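PDB 1QNR: endo-1,4-b-d-mannanase from Trichoderma reesei, which hydrolyses internal beta-1,4 linkages of mannan chains, as a family 5 glycoside hydrolase built on a TIM-barrel catalytic domain. Local coordinates for residues G19-T24 with G302-Q307; C29-N34 with R54-N59; H35-S40 with D310-G315; T239-P244 with V273-G278. One frame throughout, in Å; residues are numbered along the deposited sequence.

Interaction 1 of 4, residues G19-T24 with G302-Q307; sequences GYFAGT and GDMFWQ
Asp303 OD2 accepts two hydrogen bonds, one from Tyr20 OH at 2.6 Å, to its anti lone pair, and one from His339 NE2 of helix 330-343. The bonds lie at the seam where strand 21-25, first of the TIM barrel, pairs in parallel with the last strand, 300-309, and closes the cylinder. The Tyr20 hydroxyl also bonds to Ser294 OG. A phenylalanine here would probably leave Asp303 OD2 with one donor fewer and the Ser294 hydroxyl without this mate. With CG anti to its backbone N (chi1 -168°), the Tyr20 ring comes over Gly302 CA. Glycine suits this place: its CA lies 3.7 Å from the centroid of the Tyr20 ring and 3.9 Å from that of Phe21, over a face of each, and a CB would run into Phe21 CE2. Backbone bonds from Asp303 N to Phe21 O (3.2 Å) and from Gly23 N to Asp303 O (2.9 Å) keep the register. On the face with Phe21, Met304 makes a Met-aromatic contact, SD at the ring's edge, while its CE sits 3.5 Å from Thr24 O. On the face with Asp303, Thr24 OG1 stands over the Phe305 ring, 3.2 Å from CZ.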
loop_
_atom_site.group_PDB
_atom_site.type_symbol
_atom_site.label_atom_id
_atom_site.label_comp_id
_atom_site.label_asym_id
_atom_site.label_seq_id
_atom_site.Cartn_x
_atom_site.Cartn_y
_atom_site.Cartn_z
ATOM N N GLY A 19 10.030 15.832 7.074
ATOM C CA GLY A 19 8.844 16.637 6.776
ATOM C C GLY A 19 7.745 15.843 5.989
ATOM O O GLY A 19 7.993 14.710 5.590
ATOM N N TYR A 20 6.589 16.449 5.885
ATOM C CA TYR A 20 5.433 15.842 5.178
ATOM C C TYR A 20 5.765 15.498 3.725
ATOM O O TYR A 20 6.490 16.242 3.055
ATOM C CB TYR A 20 4.314 16.903 5.192
ATOM C CG TYR A 20 2.944 16.312 4.766
ATOM C CD1 TYR A 20 2.528 16.275 3.444
ATOM C CD2 TYR A 20 2.078 15.847 5.768
ATOM C CE1 TYR A 20 1.264 15.761 3.073
ATOM C CE2 TYR A 20 0.811 15.308 5.437
ATOM C CZ TYR A 20 0.427 15.268 4.110
ATOM O OH TYR A 20 -0.824 14.775 3.730
ATOM N N PHE A 21 5.213 14.346 3.225
ATOM C CA PHE A 21 5.451 13.959 1.832
ATOM C C PHE A 21 4.129 13.731 1.109
ATOM O O PHE A 21 3.106 13.332 1.704
ATOM C CB PHE A 21 6.304 12.668 1.734
ATOM C CG PHE A 21 5.576 11.370 2.057
ATOM C CD1 PHE A 21 4.840 10.667 1.113
ATOM C CD2 PHE A 21 5.646 10.855 3.359
ATOM C CE1 PHE A 21 4.132 9.499 1.464
ATOM C CE2 PHE A 21 4.962 9.672 3.709
ATOM C CZ PHE A 21 4.244 8.966 2.755
ATOM N N ALA A 22 4.168 13.950 -0.214
ATOM C CA ALA A 22 3.080 13.464 -1.098
ATOM C C ALA A 22 3.605 12.308 -1.930
ATOM O O ALA A 22 4.741 12.316 -2.426
ATOM C CB ALA A 22 2.529 14.562 -2.028
ATOM N N GLY A 23 2.716 11.302 -2.128
ATOM C CA GLY A 23 3.050 10.154 -3.003
ATOM C C GLY A 23 1.812 9.709 -3.826
ATOM O O GLY A 23 0.812 10.434 -3.860
ATOM N N THR A 24 1.921 8.551 -4.469
ATOM C CA THR A 24 0.784 8.042 -5.281
ATOM C C THR A 24 0.788 6.507 -5.303
ATOM O O THR A 24 1.811 5.883 -5.009
ATOM C CB THR A 24 0.896 8.584 -6.747
ATOM O OG1 THR A 24 -0.306 8.218 -7.492
ATOM C CG2 THR A 24 2.100 7.959 -7.522
ATOM N N GLY A 302 2.080 11.852 5.762
ATOM C CA GLY A 302 2.034 12.072 4.258
ATOM C C GLY A 302 0.703 11.470 3.753
ATOM O O GLY A 302 -0.071 10.899 4.503
ATOM N N ASP A 303 0.494 11.647 2.415
ATOM C CA ASP A 303 -0.728 11.127 1.757
ATOM C C ASP A 303 -0.445 10.677 0.320
ATOM O O ASP A 303 0.530 11.137 -0.303
ATOM C CB ASP A 303 -1.886 12.168 1.724
ATOM C CG ASP A 303 -1.578 13.305 0.715
ATOM O OD1 ASP A 303 -1.898 13.173 -0.483
ATOM O OD2 ASP A 303 -1.056 14.349 1.177
ATOM N N MET A 304 -1.230 9.658 -0.135
ATOM C CA MET A 304 -1.020 9.034 -1.481
ATOM C C MET A 304 -2.365 8.808 -2.109
ATOM O O MET A 304 -3.157 7.916 -1.708
ATOM C CB MET A 304 -0.284 7.666 -1.310
ATOM C CG MET A 304 1.013 7.868 -0.492
ATOM S SD MET A 304 1.910 6.376 -0.001
ATOM C CE MET A 304 2.483 5.884 -1.590
ATOM N N PHE A 305 -2.699 9.558 -3.173
ATOM C CA PHE A 305 -3.981 9.362 -3.849
ATOM C C PHE A 305 -4.020 8.032 -4.609
ATOM O O PHE A 305 -2.977 7.503 -5.061
ATOM C CB PHE A 305 -4.317 10.537 -4.798
ATOM C CG PHE A 305 -3.354 10.763 -5.965
ATOM C CD1 PHE A 305 -2.179 11.479 -5.813
ATOM C CD2 PHE A 305 -3.609 10.151 -7.197
ATOM C CE1 PHE A 305 -1.354 11.731 -6.914
ATOM C CE2 PHE A 305 -2.731 10.389 -8.297
ATOM C CZ PHE A 305 -1.590 11.133 -8.134
ATOM N N TRP A 306 -5.258 7.485 -4.757
ATOM C CA TRP A 306 -5.501 6.357 -5.668
ATOM C C TRP A 306 -6.142 6.912 -6.923
ATOM O O TRP A 306 -7.298 7.467 -6.810
ATOM C CB TRP A 306 -6.424 5.286 -4.979
ATOM C CG TRP A 306 -6.635 4.110 -5.917
ATOM C CD1 TRP A 306 -7.552 4.009 -6.934
ATOM C CD2 TRP A 306 -5.921 2.852 -5.911
ATOM N NE1 TRP A 306 -7.429 2.793 -7.575
ATOM C CE2 TRP A 306 -6.432 2.038 -6.949
ATOM C CE3 TRP A 306 -4.893 2.338 -5.091
ATOM C CZ2 TRP A 306 -5.952 0.781 -7.244
ATOM C CZ3 TRP A 306 -4.447 1.015 -5.335
ATOM C CH2 TRP A 306 -4.948 0.239 -6.406
ATOM N N GLN A 307 -5.517 6.971 -8.123
ATOM C CA GLN A 307 -4.221 6.344 -8.405
ATOM C C GLN A 307 -3.603 7.045 -9.628
ATOM O O GLN A 307 -4.285 7.774 -10.381
ATOM C CB GLN A 307 -4.388 4.853 -8.770
ATOM C CG GLN A 307 -5.260 4.583 -10.050
ATOM C CD GLN A 307 -5.198 3.118 -10.513
ATOM O OE1 GLN A 307 -4.228 2.384 -10.399
ATOM N NE2 GLN A 307 -6.326 2.644 -11.142
HETATM O O HOH W 1 -0.645 12.778 -2.970
#

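Interaction 2 of 4, residues C29-N34 with R54-N59; sequences CSFLTN and RVWGFN
The end of a 3-10 segment, Cys29 to Phe31, runs past an irregular, largely extended chain and comes nearest where Ser30 CA lies 6.0 Å from Val55 CA. Ser30, small enough to fit here, has OG beside its own N and anti to its carbonyl carbon (chi1 -59°), and donates to Trp56 O at 2.8 Å from somewhat outside the carbonyl plane. Cys29, tied by a disulfide to Cys26, packs its CB on Val55 CG1. The Phe31 ring fills the other end, its CZ packing 3.9 Å from Trp56 CB. Over one face, toward the rim, stands Asn59 ND2, 3.5 Å from Phe31 CE1, with the amide plane steeply inclined to the ring at 67°. At the ring's edge and in its plane, Phe58 O lies 3.3 Å from Phe31 CZ; this buried carbonyl has no hydrogen-bond partner in the model, and the ring's C-H edge may offset this in part. An alanine at Phe31 would probably open a gap beside Trp56 CB and leave the Asn59 amide freer to turn. The two loops follow the first and second strands of the TIM barrel, at the C-terminal rim where this fold carries its active sites.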
loop_
_atom_site.group_PDB
_atom_site.type_symbol
_atom_site.label_atom_id
_atom_site.label_comp_id
_atom_site.label_asym_id
_atom_site.label_seq_id
_atom_site.Cartn_x
_atom_site.Cartn_y
_atom_site.Cartn_z
ATOM N N CYS A 29 2.480 -0.724 -11.925
ATOM C CA CYS A 29 3.876 -0.509 -12.309
ATOM C C CYS A 29 4.710 -1.794 -12.198
ATOM O O CYS A 29 5.615 -2.133 -12.992
ATOM C CB CYS A 29 4.447 0.587 -11.312
ATOM S SG CYS A 29 4.090 2.376 -11.781
ATOM N N SER A 30 4.339 -2.639 -11.179
ATOM C CA SER A 30 5.062 -3.917 -10.954
ATOM C C SER A 30 4.915 -4.957 -12.049
ATOM O O SER A 30 5.693 -5.932 -12.020
ATOM C CB SER A 30 4.432 -4.639 -9.673
ATOM O OG SER A 30 4.604 -3.694 -8.599
ATOM N N PHE A 31 3.940 -4.794 -12.960
ATOM C CA PHE A 31 3.683 -5.842 -13.965
ATOM C C PHE A 31 4.047 -5.347 -15.374
ATOM O O PHE A 31 3.757 -6.034 -16.367
ATOM C CB PHE A 31 2.168 -6.230 -13.890
ATOM C CG PHE A 31 1.672 -6.553 -12.486
ATOM C CD1 PHE A 31 2.489 -7.303 -11.612
ATOM C CD2 PHE A 31 0.369 -6.218 -12.115
ATOM C CE1 PHE A 31 1.984 -7.594 -10.305
ATOM C CE2 PHE A 31 -0.124 -6.575 -10.870
ATOM C CZ PHE A 31 0.695 -7.213 -9.935
ATOM N N LEU A 32 4.644 -4.183 -15.481
ATOM C CA LEU A 32 5.120 -3.685 -16.803
ATOM C C LEU A 32 6.293 -4.555 -17.277
ATOM O O LEU A 32 7.287 -4.719 -16.548
ATOM C CB LEU A 32 5.549 -2.215 -16.653
ATOM C CG LEU A 32 4.421 -1.244 -16.344
ATOM C CD1 LEU A 32 4.994 0.152 -16.007
ATOM C CD2 LEU A 32 3.376 -1.091 -17.465
ATOM N N THR A 33 6.291 -4.969 -18.550
ATOM C CA THR A 33 7.393 -5.817 -19.036
ATOM C C THR A 33 8.394 -5.035 -19.881
ATOM O O THR A 33 9.533 -5.515 -20.092
ATOM C CB THR A 33 6.922 -6.984 -19.913
ATOM O OG1 THR A 33 6.175 -6.525 -21.042
ATOM C CG2 THR A 33 6.161 -7.994 -19.051
ATOM N N ASN A 34 8.042 -3.844 -20.361
ATOM C CA ASN A 34 8.988 -3.037 -21.116
ATOM C C ASN A 34 9.664 -2.061 -20.133
ATOM O O ASN A 34 8.954 -1.190 -19.569
ATOM C CB ASN A 34 8.175 -2.334 -22.225
ATOM C CG ASN A 34 9.101 -1.543 -23.121
ATOM O OD1 ASN A 34 10.271 -1.323 -22.851
ATOM N ND2 ASN A 34 8.590 -1.166 -24.295
ATOM N N ARG A 54 3.362 3.459 -4.218
ATOM C CA ARG A 54 2.889 2.146 -3.669
ATOM C C ARG A 54 2.660 1.206 -4.846
ATOM O O ARG A 54 1.888 1.544 -5.785
ATOM C CB ARG A 54 1.678 2.407 -2.771
ATOM C CG ARG A 54 1.178 1.086 -2.095
ATOM C CD ARG A 54 0.336 1.495 -0.857
ATOM N NE ARG A 54 -0.385 0.338 -0.252
ATOM C CZ ARG A 54 -1.652 -0.017 -0.579
ATOM N NH1 ARG A 54 -2.312 0.621 -1.562
ATOM N NH2 ARG A 54 -2.225 -0.984 0.149
ATOM N N VAL A 55 3.327 0.035 -4.857
ATOM C CA VAL A 55 3.257 -0.942 -6.031
ATOM C C VAL A 55 2.881 -2.303 -5.469
ATOM O O VAL A 55 3.244 -2.620 -4.304
ATOM C CB VAL A 55 4.614 -0.960 -6.794
ATOM C CG1 VAL A 55 4.974 0.458 -7.290
ATOM C CG2 VAL A 55 5.776 -1.546 -5.975
ATOM N N TRP A 56 2.236 -3.173 -6.284
ATOM C CA TRP A 56 1.941 -4.547 -5.718
ATOM C C TRP A 56 3.213 -5.389 -5.633
ATOM O O TRP A 56 4.010 -5.514 -6.574
ATOM C CB TRP A 56 0.892 -5.273 -6.576
ATOM C CG TRP A 56 -0.546 -4.805 -6.373
ATOM C CD1 TRP A 56 -1.581 -5.334 -7.111
ATOM C CD2 TRP A 56 -1.136 -3.873 -5.429
ATOM N NE1 TRP A 56 -2.775 -4.823 -6.644
ATOM C CE2 TRP A 56 -2.536 -3.910 -5.645
ATOM C CE3 TRP A 56 -0.598 -2.996 -4.440
ATOM C CZ2 TRP A 56 -3.460 -3.159 -4.883
ATOM C CZ3 TRP A 56 -1.558 -2.231 -3.707
ATOM C CH2 TRP A 56 -2.987 -2.280 -3.915
ATOM N N GLY A 57 3.373 -6.103 -4.497
ATOM C CA GLY A 57 4.489 -7.066 -4.356
ATOM C C GLY A 57 4.048 -8.506 -4.502
ATOM O O GLY A 57 4.844 -9.425 -4.131
ATOM N N PHE A 58 2.884 -8.738 -5.116
ATOM C CA PHE A 58 2.288 -10.037 -5.312
ATOM C C PHE A 58 1.651 -10.142 -6.703
ATOM O O PHE A 58 1.281 -9.143 -7.321
ATOM C CB PHE A 58 1.135 -10.293 -4.245
ATOM C CG PHE A 58 0.078 -9.178 -4.199
ATOM C CD1 PHE A 58 -0.999 -9.194 -5.135
ATOM C CD2 PHE A 58 0.162 -8.136 -3.294
ATOM C CE1 PHE A 58 -1.928 -8.155 -5.100
ATOM C CE2 PHE A 58 -0.792 -7.103 -3.239
ATOM C CZ PHE A 58 -1.839 -7.120 -4.161
ATOM N N ASN A 59 1.557 -11.429 -7.141
ATOM C CA ASN A 59 0.770 -11.764 -8.353
ATOM C C ASN A 59 0.636 -13.291 -8.303
ATOM O O ASN A 59 1.491 -14.091 -8.737
ATOM C CB ASN A 59 1.500 -11.251 -9.644
ATOM C CG ASN A 59 0.608 -11.372 -10.867
ATOM O OD1 ASN A 59 -0.182 -12.312 -10.976
ATOM N ND2 ASN A 59 0.699 -10.455 -11.854
#

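Interaction 3 of 4, residues H35-S40 with D310-G315; sequences HADVDS and DTFANG
Asp37 and Ser40, on the opening turns of the first barrel helix, 35-47, face Phe312 in the loop that leaves the last barrel strand, 300-309. The direct touch is a stack: the Asp37 carboxylate lies almost flat against the Phe312 ring, the planes 17° apart, with CG 3.6 Å from Phe312 CG. Asp37 CG is anti to its carbonyl carbon, beside its backbone N (chi1 -62°), which places it over the ring. Asp37 CB sits over the same ring, toward the rim on the side of CD1, and OD1 reaches back to 3.4 Å from Phe312 CB. Ser40 OG lies at the ring's edge. The loop bends here in a type I beta turn from Phe312 to Gly315, closed by Gly315 N on Phe312 O; the positive phi at its last residue (92°) suits glycine. Beyond the stack, the polar atoms of this surface turn of the TIM barrel and of the helix are joined through water, and Asp37 suits its place by offering two acceptor oxygens. One water takes the N-H of Ala313 at 2.9 Å, donates to Asp37 OD1 and bonds to Ser40 OG. A second donates to Asp37 OD1 at 2.9 Å and accepts from Asn314 N at 3.2 Å, and OD2 accepts a hydrogen bond from a third at 2.7 Å. The charge of Asp37, close to the N-terminal end of its helix, is probably eased by the helix dipole. A further water links Ser40 OG with Thr311 O, to which it donates at 2.9 Å.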
loop_
_atom_site.group_PDB
_atom_site.type_symbol
_atom_site.label_atom_id
_atom_site.label_comp_id
_atom_site.label_asym_id
_atom_site.label_seq_id
_atom_site.Cartn_x
_atom_site.Cartn_y
_atom_site.Cartn_z
ATOM N N HIS A 35 10.972 -2.122 -19.932
ATOM C CA HIS A 35 11.686 -1.195 -19.028
ATOM C C HIS A 35 11.473 0.237 -19.378
ATOM O O HIS A 35 11.426 1.128 -18.470
ATOM C CB HIS A 35 13.227 -1.459 -19.184
ATOM C CG HIS A 35 13.564 -2.806 -18.584
ATOM N ND1 HIS A 35 14.844 -3.317 -18.702
ATOM C CD2 HIS A 35 12.826 -3.708 -17.902
ATOM C CE1 HIS A 35 14.860 -4.503 -18.100
ATOM N NE2 HIS A 35 13.661 -4.784 -17.605
ATOM N N ALA A 36 11.291 0.598 -20.629
ATOM C CA ALA A 36 11.102 1.983 -21.021
ATOM C C ALA A 36 9.810 2.538 -20.406
ATOM O O ALA A 36 9.760 3.724 -20.162
ATOM C CB ALA A 36 11.060 2.183 -22.553
ATOM N N ASP A 37 8.794 1.669 -20.206
ATOM C CA ASP A 37 7.525 2.118 -19.641
ATOM C C ASP A 37 7.603 2.339 -18.130
ATOM O O ASP A 37 6.991 3.280 -17.597
ATOM C CB ASP A 37 6.427 1.108 -19.990
ATOM C CG ASP A 37 6.171 0.960 -21.497
ATOM O OD1 ASP A 37 6.606 1.821 -22.281
ATOM O OD2 ASP A 37 5.529 -0.085 -21.824
ATOM N N VAL A 38 8.424 1.574 -17.408
ATOM C CA VAL A 38 8.684 1.894 -15.989
ATOM C C VAL A 38 9.474 3.202 -15.923
ATOM O O VAL A 38 9.112 4.127 -15.114
ATOM C CB VAL A 38 9.532 0.769 -15.326
ATOM C CG1 VAL A 38 9.943 1.160 -13.898
ATOM C CG2 VAL A 38 8.776 -0.560 -15.342
ATOM N N ASP A 39 10.472 3.425 -16.800
ATOM C CA ASP A 39 11.307 4.636 -16.685
ATOM C C ASP A 39 10.508 5.886 -17.038
ATOM O O ASP A 39 10.610 6.905 -16.331
ATOM C CB ASP A 39 12.538 4.498 -17.600
ATOM C CG ASP A 39 13.513 3.450 -16.954
ATOM O OD1 ASP A 39 13.684 3.256 -15.740
ATOM O OD2 ASP A 39 14.154 2.819 -17.714
ATOM N N SER A 40 9.604 5.834 -18.070
ATOM C CA SER A 40 8.869 7.076 -18.349
ATOM C C SER A 40 7.880 7.399 -17.234
ATOM O O SER A 40 7.720 8.564 -16.851
ATOM C CB SER A 40 8.187 7.041 -19.736
ATOM O OG SER A 40 7.295 5.946 -19.880
ATOM N N ASP A 310 -0.962 6.773 -16.600
ATOM C CA ASP A 310 0.059 7.338 -17.523
ATOM C C ASP A 310 -0.047 6.636 -18.876
ATOM O O ASP A 310 -0.885 5.723 -19.088
ATOM C CB ASP A 310 1.478 7.130 -16.908
ATOM C CG ASP A 310 2.395 8.316 -17.209
ATOM O OD1 ASP A 310 2.355 8.902 -18.340
ATOM O OD2 ASP A 310 3.220 8.652 -16.299
ATOM N N THR A 311 0.729 7.100 -19.857
ATOM C CA THR A 311 0.731 6.531 -21.195
ATOM C C THR A 311 2.151 6.337 -21.687
ATOM O O THR A 311 3.114 6.922 -21.071
ATOM C CB THR A 311 -0.041 7.444 -22.200
ATOM O OG1 THR A 311 0.679 8.678 -22.410
ATOM C CG2 THR A 311 -1.459 7.732 -21.720
ATOM N N PHE A 312 2.369 5.467 -22.670
ATOM C CA PHE A 312 3.714 4.976 -23.004
ATOM C C PHE A 312 4.149 5.397 -24.413
ATOM O O PHE A 312 3.360 5.880 -25.234
ATOM C CB PHE A 312 3.678 3.443 -22.868
ATOM C CG PHE A 312 3.139 2.971 -21.528
ATOM C CD1 PHE A 312 3.644 3.517 -20.309
ATOM C CD2 PHE A 312 2.163 1.996 -21.470
ATOM C CE1 PHE A 312 3.096 3.088 -19.086
ATOM C CE2 PHE A 312 1.682 1.563 -20.226
ATOM C CZ PHE A 312 2.104 2.141 -19.021
ATOM N N ALA A 313 5.462 5.213 -24.713
ATOM C CA ALA A 313 5.995 5.639 -26.015
ATOM C C ALA A 313 5.250 5.078 -27.217
ATOM O O ALA A 313 5.250 5.751 -28.297
ATOM C CB ALA A 313 7.497 5.280 -26.120
ATOM N N ASN A 314 4.705 3.853 -27.134
ATOM C CA ASN A 314 3.997 3.263 -28.278
ATOM C C ASN A 314 2.532 3.697 -28.380
ATOM O O ASN A 314 1.810 3.173 -29.262
ATOM C CB ASN A 314 4.123 1.748 -28.184
ATOM C CG ASN A 314 3.295 1.151 -27.063
ATOM O OD1 ASN A 314 2.859 1.823 -26.113
ATOM N ND2 ASN A 314 2.997 -0.162 -27.076
ATOM N N GLY A 315 2.073 4.623 -27.517
ATOM C CA GLY A 315 0.670 5.046 -27.615
ATOM C C GLY A 315 -0.266 4.244 -26.728
ATOM O O GLY A 315 -1.450 4.597 -26.698
HETATM O O HOH W 2 7.189 4.641 -22.391
HETATM O O HOH W 3 6.113 1.872 -25.089
HETATM O O HOH W 4 3.969 -0.163 -23.976
HETATM O O HOH W 5 4.872 6.649 -18.829
#

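Interaction 4 of 4, residues T239-P244 with V273-G278; sequences TFHLYP and VFEEYG
The His241 ring carries Glu276 CG over the centre of one face, 3.6 Å from its centroid, and Glu275 OE1 at its edge, in the ring plane. His241 lies on the sixth parallel strand of the TIM barrel, 238-242, the two glutamates on the seventh, 272-277. The edge contact is a nearly straight hydrogen bond, 2.7 Å from His241 NE2 to the anti lone pair of Glu275 OE1; ND1 is hydrogen-bonded to Glu169, so both ring nitrogens are engaged. His241 CG, anti to its carbonyl carbon (chi1 -60°), lies on the side of the sheet where the Glu276 carboxylate stacks on the ring, planes 19° apart. Tyr243 OH donates to Glu276 OE1 at 2.7 Å, while Arg54 forms salt bridges with OE2 of both glutamates. Such a polar cluster suits the C-terminal strand ends, where family 5 enzymes carry their catalytic carboxylates; the place of Glu276 is consistent with such a role. The opposite face, turned to helices 253-267 and 283-295, is mainly aromatic and aliphatic. There the Phe240 and Phe274 rings lie nearly parallel but slid apart, Phe240 CE2 3.4 Å from Phe274 CD1, and Leu242 CB meets the Phe274 edge. Beyond, Leu242 O takes Gly278 N at 3.3 Å.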
loop_
_atom_site.group_PDB
_atom_site.type_symbol
_atom_site.label_atom_id
_atom_site.label_comp_id
_atom_site.label_asym_id
_atom_site.label_seq_id
_atom_site.Cartn_x
_atom_site.Cartn_y
_atom_site.Cartn_z
ATOM N N THR A 239 -1.705 3.050 8.743
ATOM C CA THR A 239 -2.251 3.356 7.411
ATOM C C THR A 239 -3.769 3.448 7.493
ATOM O O THR A 239 -4.439 2.711 8.258
ATOM C CB THR A 239 -1.922 2.216 6.368
ATOM O OG1 THR A 239 -2.279 0.917 6.904
ATOM C CG2 THR A 239 -0.406 2.232 6.049
ATOM N N PHE A 240 -4.357 4.325 6.653
ATOM C CA PHE A 240 -5.831 4.301 6.505
ATOM C C PHE A 240 -6.207 4.739 5.081
ATOM O O PHE A 240 -5.403 5.414 4.408
ATOM C CB PHE A 240 -6.615 5.127 7.526
ATOM C CG PHE A 240 -6.317 6.610 7.493
ATOM C CD1 PHE A 240 -5.259 7.145 8.188
ATOM C CD2 PHE A 240 -7.125 7.458 6.743
ATOM C CE1 PHE A 240 -4.955 8.529 8.217
ATOM C CE2 PHE A 240 -6.843 8.879 6.719
ATOM C CZ PHE A 240 -5.747 9.376 7.478
ATOM N N HIS A 241 -7.346 4.247 4.572
ATOM C CA HIS A 241 -7.820 4.514 3.202
ATOM C C HIS A 241 -9.208 5.235 3.263
ATOM O O HIS A 241 -9.699 5.349 4.360
ATOM C CB HIS A 241 -7.979 3.169 2.426
ATOM C CG HIS A 241 -6.685 2.358 2.293
ATOM N ND1 HIS A 241 -6.649 1.114 1.677
ATOM C CD2 HIS A 241 -5.406 2.534 2.716
ATOM C CE1 HIS A 241 -5.428 0.627 1.643
ATOM N NE2 HIS A 241 -4.631 1.462 2.326
ATOM N N LEU A 242 -9.682 5.742 2.103
ATOM C CA LEU A 242 -10.943 6.526 2.223
ATOM C C LEU A 242 -11.689 6.455 0.862
ATOM O O LEU A 242 -11.248 6.985 -0.172
ATOM C CB LEU A 242 -10.679 7.983 2.535
ATOM C CG LEU A 242 -11.855 8.996 2.474
ATOM C CD1 LEU A 242 -12.958 8.587 3.491
ATOM C CD2 LEU A 242 -11.349 10.423 2.797
ATOM N N TYR A 243 -12.902 5.854 0.918
ATOM C CA TYR A 243 -13.748 5.721 -0.283
ATOM C C TYR A 243 -15.235 5.871 0.050
ATOM O O TYR A 243 -15.966 4.890 0.181
ATOM C CB TYR A 243 -13.526 4.340 -0.939
ATOM C CG TYR A 243 -12.109 4.153 -1.570
ATOM C CD1 TYR A 243 -11.816 4.724 -2.788
ATOM C CD2 TYR A 243 -11.165 3.432 -0.871
ATOM C CE1 TYR A 243 -10.534 4.559 -3.335
ATOM C CE2 TYR A 243 -9.861 3.291 -1.365
ATOM C CZ TYR A 243 -9.591 3.812 -2.601
ATOM O OH TYR A 243 -8.349 3.614 -3.230
ATOM N N PRO A 244 -15.660 7.140 0.213
ATOM C CA PRO A 244 -17.096 7.400 0.534
ATOM C C PRO A 244 -18.067 6.753 -0.460
ATOM O O PRO A 244 -19.145 6.265 -0.001
ATOM C CB PRO A 244 -17.177 8.915 0.495
ATOM C CG PRO A 244 -15.784 9.390 0.866
ATOM C CD PRO A 244 -14.893 8.387 0.113
ATOM N N VAL A 273 -0.094 7.412 7.701
ATOM C CA VAL A 273 -0.061 7.649 6.243
ATOM C C VAL A 273 -1.489 7.465 5.696
ATOM O O VAL A 273 -2.120 6.398 5.894
ATOM C CB VAL A 273 0.915 6.705 5.491
ATOM C CG1 VAL A 273 0.859 6.892 3.954
ATOM C CG2 VAL A 273 2.356 6.959 5.960
ATOM N N PHE A 274 -1.975 8.522 5.043
ATOM C CA PHE A 274 -3.291 8.534 4.368
ATOM C C PHE A 274 -3.032 7.845 3.000
ATOM O O PHE A 274 -2.634 8.529 2.028
ATOM C CB PHE A 274 -3.756 9.977 4.266
ATOM C CG PHE A 274 -5.049 10.337 3.607
ATOM C CD1 PHE A 274 -6.053 9.368 3.467
ATOM C CD2 PHE A 274 -5.299 11.637 3.157
ATOM C CE1 PHE A 274 -7.282 9.767 2.901
ATOM C CE2 PHE A 274 -6.501 12.031 2.564
ATOM C CZ PHE A 274 -7.504 11.071 2.467
ATOM N N GLU A 275 -3.110 6.517 2.970
ATOM C CA GLU A 275 -2.440 5.695 1.939
ATOM C C GLU A 275 -3.223 5.455 0.658
ATOM O O GLU A 275 -2.589 5.127 -0.360
ATOM C CB GLU A 275 -2.086 4.340 2.613
ATOM C CG GLU A 275 -1.326 3.347 1.716
ATOM C CD GLU A 275 -1.015 2.036 2.439
ATOM O OE1 GLU A 275 -1.948 1.315 2.847
ATOM O OE2 GLU A 275 0.236 1.719 2.486
ATOM N N GLU A 276 -4.559 5.599 0.688
ATOM C CA GLU A 276 -5.372 5.558 -0.526
ATOM C C GLU A 276 -6.570 6.476 -0.367
ATOM O O GLU A 276 -7.137 6.484 0.758
ATOM C CB GLU A 276 -5.956 4.170 -0.860
ATOM C CG GLU A 276 -4.978 3.016 -1.149
ATOM C CD GLU A 276 -5.686 1.762 -1.530
ATOM O OE1 GLU A 276 -6.934 1.787 -1.814
ATOM O OE2 GLU A 276 -5.100 0.645 -1.549
ATOM N N TYR A 277 -7.028 7.138 -1.419
ATOM C CA TYR A 277 -8.309 7.880 -1.347
ATOM C C TYR A 277 -8.773 8.205 -2.772
ATOM O O TYR A 277 -7.955 8.373 -3.684
ATOM C CB TYR A 277 -8.188 9.169 -0.521
ATOM C CG TYR A 277 -7.118 10.140 -0.948
ATOM C CD1 TYR A 277 -7.303 11.159 -1.903
ATOM C CD2 TYR A 277 -5.823 10.110 -0.370
ATOM C CE1 TYR A 277 -6.316 12.057 -2.248
ATOM C CE2 TYR A 277 -4.828 11.001 -0.710
ATOM C CZ TYR A 277 -5.041 11.987 -1.666
ATOM O OH TYR A 277 -4.043 12.893 -2.036
ATOM N N GLY A 278 -10.094 8.372 -2.919
ATOM C CA GLY A 278 -10.604 8.840 -4.227
ATOM C C GLY A 278 -12.082 9.195 -4.078
ATOM O O GLY A 278 -12.799 8.613 -3.236
#

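How the interactions relate
Interactions 1, 2 and 4 are buried, whereas the centre of interaction 3 lies about 22 Å from the chain's centre, at the surface. Interactions 1 and 4 share one sheet: strand 300-309 pairs with 21-25 in the former and neighbours 272-277 of the latter, and Tyr277 OH bonds to Asp303 OD1 between them. Both combine backbone ladders with buried polar networks. Interaction 2 joins loops instead, by one side-chain bond and an aromatic ring, yet Arg54 reaches from its segment to the glutamates of interaction 4. Interaction 3 adds bridging waters to a single carboxylate-ring stack and touches interaction 2 through Leu32, which packs on Phe312.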